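Local coordinates for protein phytochromobilin synthase (Solanum lycopersicum, PDB 6KME) that binds biliverdin IX alpha and probably reduces it to phytochromobilin with electrons from ferredoxin, at residues S236-P240 and V288-R292; H229-W234 and K272-F278; K166-L172 and S293-F299; F175-V179 and N301-N305. The protein carries 1 engineered substitution. All blocks are in the same frame, centred on the assembly; numbering follows the deposited sequence.

Interaction 1 of 4, residues S236-P240 and V288-R292. With BLA (biliverdine IX alpha), chain B.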
# COMPACT_ATOMS: atom_id res chain seq x y z
N SER A 236 -8.87 4.73 0.91
CA SER A 236 -9.74 5.24 -0.15
C SER A 236 -10.15 6.69 0.13
O SER A 236 -10.46 7.42 -0.82
CB SER A 236 -10.96 4.35 -0.35
OG SER A 236 -11.86 4.47 0.72
N GLU A 237 -10.12 7.13 1.39
CA GLU A 237 -10.44 8.52 1.72
C GLU A 237 -9.23 9.46 1.63
O GLU A 237 -9.38 10.60 1.18
CB GLU A 237 -11.06 8.59 3.12
CG GLU A 237 -11.58 9.99 3.52
CD GLU A 237 -12.89 10.37 2.83
OE1 GLU A 237 -13.73 9.48 2.59
OE2 GLU A 237 -13.08 11.57 2.53
N LYS A 238 -8.04 9.01 2.05
CA LYS A 238 -6.94 9.93 2.34
C LYS A 238 -5.61 9.65 1.63
O LYS A 238 -4.65 10.39 1.88
CB LYS A 238 -6.67 9.94 3.86
CG LYS A 238 -7.78 10.60 4.71
CD LYS A 238 -8.03 12.04 4.27
CE LYS A 238 -9.01 12.78 5.18
NZ LYS A 238 -9.38 14.11 4.59
N ASP A 239 -5.51 8.61 0.79
CA ASP A 239 -4.23 8.33 0.13
C ASP A 239 -3.76 9.56 -0.64
O ASP A 239 -4.57 10.21 -1.33
CB ASP A 239 -4.32 7.13 -0.82
CG ASP A 239 -3.36 5.97 -0.43
OD1 ASP A 239 -3.27 5.60 0.76
OD2 ASP A 239 -2.70 5.42 -1.34
N PRO A 240 -2.48 9.93 -0.55
CA PRO A 240 -2.03 11.17 -1.22
C PRO A 240 -2.20 11.17 -2.74
O PRO A 240 -2.30 12.25 -3.33
CB PRO A 240 -0.56 11.27 -0.81
CG PRO A 240 -0.52 10.58 0.52
CD PRO A 240 -1.45 9.39 0.34
N VAL A 288 -16.47 15.07 6.25
CA VAL A 288 -15.10 14.66 6.54
C VAL A 288 -14.17 15.87 6.41
O VAL A 288 -14.18 16.56 5.39
CB VAL A 288 -14.65 13.53 5.61
CG1 VAL A 288 -13.19 13.19 5.87
CG2 VAL A 288 -15.54 12.29 5.83
N ASN A 289 -13.37 16.11 7.44
CA ASN A 289 -12.45 17.24 7.43
C ASN A 289 -11.53 17.19 6.21
O ASN A 289 -10.96 16.13 5.89
CB ASN A 289 -11.63 17.24 8.72
CG ASN A 289 -10.95 18.57 8.98
OD1 ASN A 289 -10.27 19.11 8.10
ND2 ASN A 289 -11.13 19.10 10.19
N GLU A 290 -11.36 18.33 5.53
CA GLU A 290 -10.51 18.39 4.34
C GLU A 290 -9.04 18.12 4.63
O GLU A 290 -8.29 17.79 3.71
CB GLU A 290 -10.63 19.76 3.67
CG GLU A 290 -11.87 19.95 2.84
CD GLU A 290 -11.96 21.36 2.27
OE1 GLU A 290 -11.25 22.26 2.78
OE2 GLU A 290 -12.73 21.56 1.30
N LYS A 291 -8.61 18.27 5.88
CA LYS A 291 -7.21 17.98 6.21
C LYS A 291 -6.90 16.51 5.98
O LYS A 291 -7.70 15.64 6.32
CB LYS A 291 -6.92 18.35 7.66
CG LYS A 291 -6.96 19.83 7.92
CD LYS A 291 -6.22 20.15 9.20
CE LYS A 291 -7.16 20.22 10.37
NZ LYS A 291 -7.09 21.57 11.04
N ARG A 292 -5.73 16.24 5.41
CA ARG A 292 -5.25 14.86 5.37
C ARG A 292 -4.96 14.33 6.77
O ARG A 292 -5.28 13.18 7.09
CB ARG A 292 -4.00 14.74 4.49
CG ARG A 292 -3.54 13.27 4.27
CD ARG A 292 -2.35 13.18 3.31
NE ARG A 292 -2.62 13.87 2.05
CZ ARG A 292 -1.68 14.26 1.19
NH1 ARG A 292 -0.41 14.01 1.45
NH2 ARG A 292 -2.02 14.89 0.08
CHA BLA B . 3.19 11.80 -1.14
NA BLA B . 2.48 9.41 -0.42
C1A BLA B . 3.00 10.69 -0.13
C2A BLA B . 3.30 10.72 1.31
C3A BLA B . 2.93 9.41 1.85
C4A BLA B . 2.43 8.62 0.77
CMA BLA B . 3.05 8.90 3.29
CAA BLA B . 3.87 11.98 2.01
CBA BLA B . 2.74 12.94 2.29
CGA BLA B . 2.09 12.65 3.69
O1A BLA B . 2.92 12.63 4.55
O2A BLA B . 0.91 12.51 3.64
CHB BLA B . 1.93 7.17 0.79
NB BLA B . 0.63 7.00 2.83
C1B BLA B . 1.04 6.47 1.59
C2B BLA B . 0.63 4.94 1.74
C3B BLA B . -0.17 4.77 2.86
C4B BLA B . -0.23 6.13 3.56
CMB BLA B . 0.91 3.97 0.60
OB BLA B . -0.86 6.51 4.53
CAB BLA B . -0.91 3.68 3.59
CBB BLA B . -1.74 3.58 4.65
NC BLA B . 1.14 8.53 -4.77
C1C BLA B . 0.68 7.21 -5.03
C2C BLA B . 0.01 7.27 -6.41
C3C BLA B . 0.11 8.58 -6.86
C4C BLA B . 0.85 9.44 -5.81
CMC BLA B . -0.61 5.99 -6.98
OC BLA B . 0.89 6.37 -4.17
CAC BLA B . -0.41 9.10 -8.16
CBC BLA B . -1.48 8.79 -8.92
CHD BLA B . 1.24 10.75 -5.67
ND BLA B . 2.16 10.89 -3.26
C1D BLA B . 1.85 11.40 -4.45
C2D BLA B . 2.21 12.87 -4.56
C3D BLA B . 2.76 13.24 -3.35
C4D BLA B . 2.75 11.97 -2.45
CMD BLA B . 1.94 13.63 -5.85
CAD BLA B . 3.32 14.57 -2.82
CBD BLA B . 2.25 15.61 -2.55
CGD BLA B . 1.30 15.30 -1.32
O1D BLA B . 0.13 15.42 -1.62
O2D BLA B . 1.90 15.01 -0.29
O HOH W 1 -7.46 15.12 2.68
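Val288 sets CG1 against Glu237 OE2, 3.7 Å away, where the end of helix 218-238 meets the loop 288-292 at the edge of the biliverdin pocket, which Pro240 and Arg292 help to line. At Asn289 the loop forms an Asx turn, with OD1 accepting from Lys291 N. The backbone O of Asn289 takes a bond of 2.9 Å from Lys238 NZ, which arrives nearly along the C=O axis. Glu290 O is reached through a water that accepts from the same NZ. Lys291 O receives a second direct bond from Lys238 NZ, 2.9 Å, from well above the carbonyl plane. A bend at chi2 (-58°) turns the Lys238 chain to the loop. A methionine here would probably leave the carbonyls of Asn289 and Lys291 without their shared donor. Arg292 lays one guanidinium face on Pro240 CB. Its nitrogens grip both propionates of biliverdin: NH1 donates to O2A and O2D, and Arg292 NH2 donates to biliverdin O1D at 2.8 Å, with an N-H...O angle of 169°.

Interaction 2 of 4, residues H229-W234 and K272-F278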
# COMPACT_ATOMS: atom_id res chain seq x y z
N HIS A 229 -11.03 -3.90 6.21
CA HIS A 229 -11.99 -2.89 5.78
C HIS A 229 -11.61 -1.51 6.29
O HIS A 229 -11.68 -0.52 5.54
CB HIS A 229 -13.41 -3.25 6.24
CG HIS A 229 -14.45 -2.28 5.77
ND1 HIS A 229 -15.10 -1.42 6.63
CD2 HIS A 229 -14.92 -2.00 4.53
CE1 HIS A 229 -15.95 -0.67 5.94
NE2 HIS A 229 -15.85 -1.01 4.67
N ARG A 230 -11.17 -1.43 7.55
CA ARG A 230 -10.71 -0.16 8.11
C ARG A 230 -9.53 0.39 7.32
O ARG A 230 -9.47 1.59 7.03
CB ARG A 230 -10.33 -0.36 9.58
CG ARG A 230 -9.78 0.89 10.30
CD ARG A 230 -9.48 0.56 11.78
NE ARG A 230 -8.69 1.61 12.43
CZ ARG A 230 -7.35 1.61 12.50
NH1 ARG A 230 -6.65 0.62 11.97
NH2 ARG A 230 -6.72 2.61 13.11
N TYR A 231 -8.58 -0.48 6.95
CA TYR A 231 -7.43 -0.07 6.14
C TYR A 231 -7.86 0.44 4.77
O TYR A 231 -7.38 1.49 4.32
CB TYR A 231 -6.47 -1.26 6.01
CG TYR A 231 -5.34 -1.11 5.01
CD1 TYR A 231 -4.06 -0.75 5.44
CD2 TYR A 231 -5.53 -1.38 3.65
CE1 TYR A 231 -3.01 -0.63 4.55
CE2 TYR A 231 -4.48 -1.26 2.75
CZ TYR A 231 -3.22 -0.90 3.20
OH TYR A 231 -2.17 -0.78 2.32
N LEU A 232 -8.74 -0.29 4.08
CA LEU A 232 -9.23 0.17 2.78
C LEU A 232 -9.99 1.48 2.92
O LEU A 232 -9.93 2.34 2.03
CB LEU A 232 -10.16 -0.89 2.16
CG LEU A 232 -9.54 -2.26 1.90
CD1 LEU A 232 -10.63 -3.27 1.48
CD2 LEU A 232 -8.44 -2.14 0.85
N THR A 233 -10.73 1.63 4.01
CA THR A 233 -11.51 2.84 4.20
C THR A 233 -10.60 4.05 4.39
O THR A 233 -10.83 5.11 3.79
CB THR A 233 -12.45 2.68 5.39
OG1 THR A 233 -13.41 1.65 5.12
CG2 THR A 233 -13.17 3.98 5.68
N TRP A 234 -9.56 3.90 5.21
CA TRP A 234 -8.59 4.99 5.38
C TRP A 234 -7.98 5.39 4.05
O TRP A 234 -8.02 6.57 3.67
CB TRP A 234 -7.49 4.58 6.37
CG TRP A 234 -6.33 5.53 6.31
CD1 TRP A 234 -5.15 5.36 5.64
CD2 TRP A 234 -6.27 6.84 6.91
NE1 TRP A 234 -4.35 6.47 5.80
CE2 TRP A 234 -5.01 7.39 6.58
CE3 TRP A 234 -7.14 7.59 7.71
CZ2 TRP A 234 -4.61 8.67 7.01
CZ3 TRP A 234 -6.74 8.86 8.15
CH2 TRP A 234 -5.48 9.38 7.79
N LYS A 272 -19.15 0.13 8.07
CA LYS A 272 -18.72 1.35 8.74
C LYS A 272 -18.16 2.36 7.75
O LYS A 272 -17.51 1.99 6.76
CB LYS A 272 -17.68 1.03 9.81
CG LYS A 272 -18.24 0.27 11.01
CD LYS A 272 -17.15 0.01 12.04
CE LYS A 272 -17.65 -0.86 13.20
NZ LYS A 272 -16.60 -1.04 14.24
N THR A 273 -18.42 3.64 8.01
CA THR A 273 -17.89 4.74 7.22
C THR A 273 -16.51 5.16 7.73
O THR A 273 -16.07 4.76 8.81
CB THR A 273 -18.83 5.95 7.28
OG1 THR A 273 -18.87 6.44 8.63
CG2 THR A 273 -20.23 5.56 6.84
N PHE A 274 -15.84 5.98 6.93
CA PHE A 274 -14.60 6.62 7.38
C PHE A 274 -14.80 7.32 8.72
O PHE A 274 -13.98 7.16 9.63
CB PHE A 274 -14.11 7.59 6.30
CG PHE A 274 -12.82 8.29 6.65
CD1 PHE A 274 -11.60 7.73 6.31
CD2 PHE A 274 -12.82 9.50 7.33
CE1 PHE A 274 -10.41 8.37 6.63
CE2 PHE A 274 -11.63 10.14 7.66
CZ PHE A 274 -10.42 9.57 7.31
N LEU A 275 -15.90 8.06 8.90
CA LEU A 275 -16.09 8.74 10.18
C LEU A 275 -16.41 7.78 11.33
O LEU A 275 -16.14 8.11 12.49
CB LEU A 275 -17.17 9.82 10.07
CG LEU A 275 -16.78 11.06 9.24
CD1 LEU A 275 -17.95 12.07 9.24
CD2 LEU A 275 -15.49 11.71 9.74
N ASP A 276 -16.96 6.60 11.04
CA ASP A 276 -17.13 5.60 12.09
C ASP A 276 -15.77 5.16 12.64
O ASP A 276 -15.63 4.95 13.85
CB ASP A 276 -17.91 4.38 11.58
CG ASP A 276 -19.37 4.68 11.34
OD1 ASP A 276 -19.93 5.58 12.00
OD2 ASP A 276 -19.96 3.99 10.48
N TYR A 277 -14.78 4.99 11.77
CA TYR A 277 -13.46 4.54 12.22
C TYR A 277 -12.62 5.68 12.76
O TYR A 277 -11.83 5.49 13.69
CB TYR A 277 -12.69 3.88 11.07
CG TYR A 277 -13.22 2.55 10.57
CD1 TYR A 277 -13.19 1.42 11.39
CD2 TYR A 277 -13.71 2.42 9.27
CE1 TYR A 277 -13.67 0.19 10.94
CE2 TYR A 277 -14.18 1.20 8.81
CZ TYR A 277 -14.15 0.09 9.65
OH TYR A 277 -14.62 -1.13 9.19
N PHE A 278 -12.75 6.88 12.18
CA PHE A 278 -11.88 8.01 12.50
C PHE A 278 -12.74 9.23 12.83
O PHE A 278 -12.77 10.21 12.07
CB PHE A 278 -10.90 8.26 11.34
CG PHE A 278 -10.25 6.99 10.81
CD1 PHE A 278 -9.24 6.36 11.53
CD2 PHE A 278 -10.67 6.41 9.62
CE1 PHE A 278 -8.65 5.18 11.07
CE2 PHE A 278 -10.09 5.23 9.15
CZ PHE A 278 -9.09 4.61 9.88
O HOH W 2 -10.27 3.14 14.05
O HOH W 3 -16.07 2.35 4.53
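Trp234, which lines the biliverdin pocket, forms an aromatic cluster with Phe274 and Phe278 where helix 218-238 packs on the short helix 274-277. Thr273 caps the start of that short helix, and it and Asp276 each accept with the side chain from the other's backbone N, a capping box. The edge of the Trp234 six-membered ring points at the face of Phe278 in a T-shaped stack, planes 69° apart, with CE3 over the centre. Phe274 lies beside Trp234, the near-parallel rings slid apart, and Trp234 CE3 meets Phe274 CE1 at 3.5 Å. Tyr277 joins apolar and polar contacts: its ring face takes Arg230 CB in a CH-pi contact, 3.8 Å from the centroid, and its OH meets His229. That bond, 2.6 Å between Tyr277 OH and His229 ND1, is nearly straight (173°) and close to both ring planes. His229 NE2 is hydrogen-bonded to Val266 O, so the imidazole is held at both nitrogens. A phenylalanine in place of Tyr277 would probably leave the imidazole held by NE2 alone. Thr233 pushes CG2 against Phe274 CA at 3.5 Å. The whole is a helix-helix contact built on an aromatic cluster beside the bilin pocket.

Interaction 3 of 4, residues K166-L172 and S293-F299. With BLA (biliverdine IX alpha), chain B.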
# COMPACT_ATOMS: atom_id res chain seq x y z
N LYS A 166 9.25 14.14 7.83
CA LYS A 166 7.94 14.27 8.45
C LYS A 166 6.84 13.83 7.50
O LYS A 166 6.89 14.08 6.29
CB LYS A 166 7.71 15.71 8.92
CG LYS A 166 8.67 16.16 10.02
CD LYS A 166 8.47 17.65 10.37
CE LYS A 166 9.59 18.14 11.29
NZ LYS A 166 9.49 19.58 11.58
N LEU A 167 5.82 13.15 8.05
CA LEU A 167 4.73 12.63 7.24
C LEU A 167 3.46 12.61 8.08
O LEU A 167 3.51 12.66 9.31
CB LEU A 167 5.03 11.22 6.69
CG LEU A 167 4.94 10.02 7.66
CD1 LEU A 167 4.95 8.70 6.89
CD2 LEU A 167 6.07 10.04 8.69
N THR A 168 2.31 12.55 7.40
CA THR A 168 1.01 12.43 8.04
C THR A 168 1.07 11.44 9.21
O THR A 168 1.44 10.28 9.04
CB THR A 168 -0.00 11.96 6.98
OG1 THR A 168 -0.16 12.99 5.99
CG2 THR A 168 -1.38 11.59 7.59
N SER A 169 0.75 11.92 10.44
CA SER A 169 0.98 11.09 11.62
C SER A 169 0.07 9.86 11.61
O SER A 169 0.49 8.78 12.05
CB SER A 169 0.76 11.89 12.90
OG SER A 169 1.85 12.76 13.16
N GLU A 170 -1.16 10.00 11.12
CA GLU A 170 -2.09 8.88 11.06
C GLU A 170 -1.61 7.76 10.13
O GLU A 170 -2.06 6.62 10.27
CB GLU A 170 -3.48 9.37 10.62
CG GLU A 170 -4.19 10.25 11.65
CD GLU A 170 -3.81 11.74 11.56
OE1 GLU A 170 -2.86 12.09 10.84
OE2 GLU A 170 -4.49 12.58 12.19
N SER A 171 -0.70 8.06 9.20
CA SER A 171 -0.18 7.03 8.30
C SER A 171 0.65 5.99 9.05
O SER A 171 0.67 4.81 8.66
CB SER A 171 0.64 7.66 7.17
OG SER A 171 -0.20 8.44 6.32
N LEU A 172 1.30 6.39 10.15
CA LEU A 172 2.13 5.44 10.90
C LEU A 172 1.31 4.32 11.52
O LEU A 172 1.84 3.23 11.77
CB LEU A 172 2.92 6.15 12.00
CG LEU A 172 4.32 6.70 11.72
CD1 LEU A 172 5.12 6.64 13.01
CD2 LEU A 172 5.05 5.97 10.64
N SER A 293 -4.39 15.18 7.63
CA SER A 293 -3.90 14.77 8.94
C SER A 293 -4.53 15.68 10.00
O SER A 293 -4.30 16.89 9.98
CB SER A 293 -2.37 14.87 9.02
OG SER A 293 -1.90 14.52 10.32
N MET A 294 -5.32 15.09 10.91
CA MET A 294 -5.84 15.88 12.03
C MET A 294 -4.73 16.21 13.03
O MET A 294 -4.77 17.26 13.67
CB MET A 294 -6.97 15.13 12.73
CG MET A 294 -8.29 15.04 11.94
SD MET A 294 -8.93 16.61 11.29
CE MET A 294 -9.12 17.57 12.79
N ILE A 295 -3.75 15.31 13.19
CA ILE A 295 -2.66 15.51 14.13
C ILE A 295 -1.64 16.51 13.58
O ILE A 295 -1.14 17.38 14.31
CB ILE A 295 -2.00 14.14 14.44
CG1 ILE A 295 -2.98 13.26 15.22
CG2 ILE A 295 -0.68 14.31 15.20
CD1 ILE A 295 -2.62 11.76 15.17
N GLY A 296 -1.36 16.44 12.29
CA GLY A 296 -0.25 17.12 11.65
C GLY A 296 0.85 16.14 11.29
O GLY A 296 0.89 14.99 11.74
N LYS A 297 1.77 16.60 10.43
CA LYS A 297 2.90 15.77 10.02
C LYS A 297 3.92 15.73 11.14
O LYS A 297 4.21 16.77 11.76
CB LYS A 297 3.56 16.31 8.74
CG LYS A 297 2.75 16.13 7.47
CD LYS A 297 3.58 16.43 6.22
CE LYS A 297 2.73 16.36 4.94
NZ LYS A 297 3.56 16.38 3.67
N SER A 298 4.49 14.55 11.40
CA SER A 298 5.48 14.40 12.46
C SER A 298 6.49 13.34 12.05
O SER A 298 6.53 12.91 10.90
CB SER A 298 4.79 14.07 13.79
OG SER A 298 5.68 14.32 14.86
N PHE A 299 7.34 12.94 13.01
CA PHE A 299 8.35 11.90 12.84
C PHE A 299 9.38 12.31 11.78
O PHE A 299 9.51 11.71 10.72
CB PHE A 299 7.72 10.54 12.50
CG PHE A 299 6.59 10.16 13.41
CD1 PHE A 299 6.85 9.76 14.71
CD2 PHE A 299 5.28 10.23 12.97
CE1 PHE A 299 5.81 9.41 15.56
CE2 PHE A 299 4.23 9.88 13.82
CZ PHE A 299 4.50 9.47 15.11
CHA BLA B . 3.19 11.80 -1.14
NA BLA B . 2.48 9.41 -0.42
C1A BLA B . 3.00 10.69 -0.13
C2A BLA B . 3.30 10.72 1.31
C3A BLA B . 2.93 9.41 1.85
C4A BLA B . 2.43 8.62 0.77
CMA BLA B . 3.05 8.90 3.29
CAA BLA B . 3.87 11.98 2.01
CBA BLA B . 2.74 12.94 2.29
CGA BLA B . 2.09 12.65 3.69
O1A BLA B . 2.92 12.63 4.55
O2A BLA B . 0.91 12.51 3.64
CHB BLA B . 1.93 7.17 0.79
NB BLA B . 0.63 7.00 2.83
C1B BLA B . 1.04 6.47 1.59
C2B BLA B . 0.63 4.94 1.74
C3B BLA B . -0.17 4.77 2.86
C4B BLA B . -0.23 6.13 3.56
CMB BLA B . 0.91 3.97 0.60
OB BLA B . -0.86 6.51 4.53
CAB BLA B . -0.91 3.68 3.59
CBB BLA B . -1.74 3.58 4.65
NC BLA B . 1.14 8.53 -4.77
C1C BLA B . 0.68 7.21 -5.03
C2C BLA B . 0.01 7.27 -6.41
C3C BLA B . 0.11 8.58 -6.86
C4C BLA B . 0.85 9.44 -5.81
CMC BLA B . -0.61 5.99 -6.98
OC BLA B . 0.89 6.37 -4.17
CAC BLA B . -0.41 9.10 -8.16
CBC BLA B . -1.48 8.79 -8.92
CHD BLA B . 1.24 10.75 -5.67
ND BLA B . 2.16 10.89 -3.26
C1D BLA B . 1.85 11.40 -4.45
C2D BLA B . 2.21 12.87 -4.56
C3D BLA B . 2.76 13.24 -3.35
C4D BLA B . 2.75 11.97 -2.45
CMD BLA B . 1.94 13.63 -5.85
CAD BLA B . 3.32 14.57 -2.82
CBD BLA B . 2.25 15.61 -2.55
CGD BLA B . 1.30 15.30 -1.32
O1D BLA B . 0.13 15.42 -1.62
O2D BLA B . 1.90 15.01 -0.29
O HOH W 4 5.24 14.01 3.99
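Leu172 and Phe299 meet from opposite directions, with Leu172 CD1 3.4 Å above the centre of the Phe299 ring, a CH-pi contact. Beside them runs a short antiparallel ribbon. Leu167 and Ser298, its hydrogen-bonded pair, put their side chains on one face, and Leu167 N donates to Ser298 O at 2.9 Å. Thr168 and Lys297, the non-hydrogen-bonded pair, put theirs on the other, where they come up to a biliverdin propionate. Ser169 OG adds a bond of 2.8 Å to Gly296 O. Glu170 bends at chi2 (86°), which brings its buried carboxylate to the loop 293-295. Ser293 OG reaches Glu170 OE1 on its syn lone pair at 2.7 Å, and Ile295 N meets OE2, also on the syn side. Ser171 OG donates to the lactam oxygen OB of biliverdin. Thr168 OG1 donates to biliverdin O2A at 2.6 Å, Thr168 N donates to O1A, and a water links Lys297 NZ to O1A. The two Thr168 donors and this water, with the Lys297 charge near, would probably stabilise the negative charge of the propionate.

Interaction 4 of 4, residues F175-V179 and N301-N305. With BLA (biliverdine IX alpha), chain B.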
# COMPACT_ATOMS: atom_id res chain seq x y z
N PHE A 175 1.90 1.41 9.15
CA PHE A 175 3.21 1.01 8.64
C PHE A 175 3.86 -0.00 9.58
O PHE A 175 3.63 0.01 10.79
CB PHE A 175 4.13 2.22 8.48
CG PHE A 175 3.76 3.12 7.32
CD1 PHE A 175 2.80 2.73 6.39
CD2 PHE A 175 4.39 4.35 7.16
CE1 PHE A 175 2.47 3.55 5.32
CE2 PHE A 175 4.05 5.19 6.08
CZ PHE A 175 3.10 4.78 5.17
N SER A 176 4.68 -0.87 9.01
CA SER A 176 5.43 -1.88 9.75
C SER A 176 6.79 -1.34 10.15
O SER A 176 7.21 -0.29 9.68
CB SER A 176 5.57 -3.13 8.89
OG SER A 176 6.79 -3.09 8.17
N PRO A 177 7.52 -2.04 11.03
CA PRO A 177 8.88 -1.59 11.39
C PRO A 177 9.89 -1.69 10.26
O PRO A 177 11.00 -1.18 10.42
CB PRO A 177 9.28 -2.52 12.55
CG PRO A 177 8.00 -3.17 13.00
CD PRO A 177 7.14 -3.24 11.79
N ILE A 178 9.57 -2.32 9.13
CA ILE A 178 10.50 -2.38 8.02
C ILE A 178 10.08 -1.46 6.88
O ILE A 178 10.61 -1.58 5.77
CB ILE A 178 10.70 -3.82 7.51
CG1 ILE A 178 9.41 -4.38 6.90
CG2 ILE A 178 11.24 -4.71 8.63
CD1 ILE A 178 9.61 -5.71 6.13
N VAL A 179 9.14 -0.54 7.12
CA VAL A 179 8.65 0.32 6.05
C VAL A 179 9.81 1.10 5.43
O VAL A 179 10.73 1.56 6.12
CB VAL A 179 7.57 1.29 6.56
CG1 VAL A 179 8.13 2.24 7.65
CG2 VAL A 179 7.00 2.09 5.40
N ASN A 301 12.46 11.90 12.17
CA ASN A 301 13.39 10.78 12.10
C ASN A 301 12.63 9.47 12.18
O ASN A 301 11.51 9.40 12.69
CB ASN A 301 14.45 10.86 13.22
CG ASN A 301 15.31 12.10 13.12
OD1 ASN A 301 15.44 12.86 14.08
ND2 ASN A 301 15.89 12.33 11.95
N ARG A 302 13.25 8.42 11.66
CA ARG A 302 12.63 7.10 11.60
C ARG A 302 12.22 6.66 13.00
O ARG A 302 13.07 6.61 13.90
CB ARG A 302 13.59 6.09 10.98
CG ARG A 302 12.89 4.73 10.72
CD ARG A 302 13.86 3.66 10.27
NE ARG A 302 13.12 2.41 10.06
CZ ARG A 302 12.40 2.14 8.98
NH1 ARG A 302 12.35 3.03 7.98
NH2 ARG A 302 11.73 0.99 8.87
N PRO A 303 10.95 6.34 13.24
CA PRO A 303 10.50 6.09 14.62
C PRO A 303 10.68 4.66 15.11
O PRO A 303 10.10 4.28 16.13
CB PRO A 303 9.01 6.47 14.56
CG PRO A 303 8.61 6.15 13.16
CD PRO A 303 9.82 6.44 12.30
N TRP A 304 11.49 3.87 14.40
CA TRP A 304 11.90 2.54 14.86
C TRP A 304 13.41 2.48 14.93
O TRP A 304 14.10 2.99 14.03
CB TRP A 304 11.42 1.43 13.91
CG TRP A 304 9.94 1.27 13.87
CD1 TRP A 304 9.17 0.50 14.70
CD2 TRP A 304 9.05 1.87 12.93
NE1 TRP A 304 7.85 0.59 14.34
CE2 TRP A 304 7.75 1.43 13.26
CE3 TRP A 304 9.22 2.73 11.85
CZ2 TRP A 304 6.63 1.83 12.54
CZ3 TRP A 304 8.11 3.13 11.14
CH2 TRP A 304 6.82 2.68 11.49
N ASN A 305 13.94 1.86 15.99
CA ASN A 305 15.39 1.72 16.09
C ASN A 305 15.86 0.55 15.22
O ASN A 305 15.09 -0.08 14.50
CB ASN A 305 15.83 1.59 17.55
CG ASN A 305 15.42 0.28 18.21
OD1 ASN A 305 15.01 -0.69 17.57
ND2 ASN A 305 15.56 0.24 19.53
CHA BLA B . 3.19 11.80 -1.14
NA BLA B . 2.48 9.41 -0.42
C1A BLA B . 3.00 10.69 -0.13
C2A BLA B . 3.30 10.72 1.31
C3A BLA B . 2.93 9.41 1.85
C4A BLA B . 2.43 8.62 0.77
CMA BLA B . 3.05 8.90 3.29
CAA BLA B . 3.87 11.98 2.01
CBA BLA B . 2.74 12.94 2.29
CGA BLA B . 2.09 12.65 3.69
O1A BLA B . 2.92 12.63 4.55
O2A BLA B . 0.91 12.51 3.64
CHB BLA B . 1.93 7.17 0.79
NB BLA B . 0.63 7.00 2.83
C1B BLA B . 1.04 6.47 1.59
C2B BLA B . 0.63 4.94 1.74
C3B BLA B . -0.17 4.77 2.86
C4B BLA B . -0.23 6.13 3.56
CMB BLA B . 0.91 3.97 0.60
OB BLA B . -0.86 6.51 4.53
CAB BLA B . -0.91 3.68 3.59
CBB BLA B . -1.74 3.58 4.65
NC BLA B . 1.14 8.53 -4.77
C1C BLA B . 0.68 7.21 -5.03
C2C BLA B . 0.01 7.27 -6.41
C3C BLA B . 0.11 8.58 -6.86
C4C BLA B . 0.85 9.44 -5.81
CMC BLA B . -0.61 5.99 -6.98
OC BLA B . 0.89 6.37 -4.17
CAC BLA B . -0.41 9.10 -8.16
CBC BLA B . -1.48 8.79 -8.92
CHD BLA B . 1.24 10.75 -5.67
ND BLA B . 2.16 10.89 -3.26
C1D BLA B . 1.85 11.40 -4.45
C2D BLA B . 2.21 12.87 -4.56
C3D BLA B . 2.76 13.24 -3.35
C4D BLA B . 2.75 11.97 -2.45
CMD BLA B . 1.94 13.63 -5.85
CAD BLA B . 3.32 14.57 -2.82
CBD BLA B . 2.25 15.61 -2.55
CGD BLA B . 1.30 15.30 -1.32
O1D BLA B . 0.13 15.42 -1.62
O2D BLA B . 1.90 15.01 -0.29
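Trp304 lays its indole face over Pro177, whose CA stands 3.6 Å from the centroid of the five-membered ring and almost on its normal. Pro177 belongs to a type I beta turn, Ser176 to Val179, that leads into strand 180-185 at the edge of the large antiparallel sheet. Ser176 O lies over the same face farther along, 3.5 Å from Trp304 CH2. Pro303 CG covers the opposite face of the indole. Val179 CG1 comes in obliquely, 3.6 Å from Trp304 CZ3. The Ser176 side chain also makes an ST turn, with OG accepting from Ile178 N, and it is bonded to Asp129 as well. Phe175, just before the turn, carries its ring into the biliverdin pocket, where Phe175 CE1 is 3.8 Å from biliverdin CAB. Arg302 holds the carbonyls of the turn. Its CG is anti to the backbone N (chi1 -172°) and the chain is extended to NE, which carries the guanidinium out to the turn beside Trp304. One face of the guanidinium rests near Trp304 CE3, while its edge meets the turn. Arg302 NH2 donates to Pro177 O at 2.8 Å, from well above that carbonyl plane. Val179 O is gripped end-on by two nitrogens, Arg302 NH1 at 2.9 Å and NH2 at 3.0 Å, with Val179 O lying in the guanidinium plane.

In the fold
Interaction 4 is a buried contact, interactions 2 and 3 are partly buried, and interaction 1 lies at the surface. Interactions 1 and 2 share helix 218-238 and touch through Glu237 and Phe274. Interaction 3 pairs the two strands of the small ribbon. It reaches interaction 1 through Thr168 and Arg292, interaction 2 through Glu170 and Trp234, and interaction 4 through Leu172 and Pro303. The later chain, 272-305, thus meets the earlier chain at four places, two of them at the biliverdin propionates. There, in interactions 1 and 3, the chemistry is polar and charged. Interaction 2 is mainly aromatic. Interaction 4 combines an indole face with an arginine that holds backbone carbonyls, and only Phe175 reaches the ligand there.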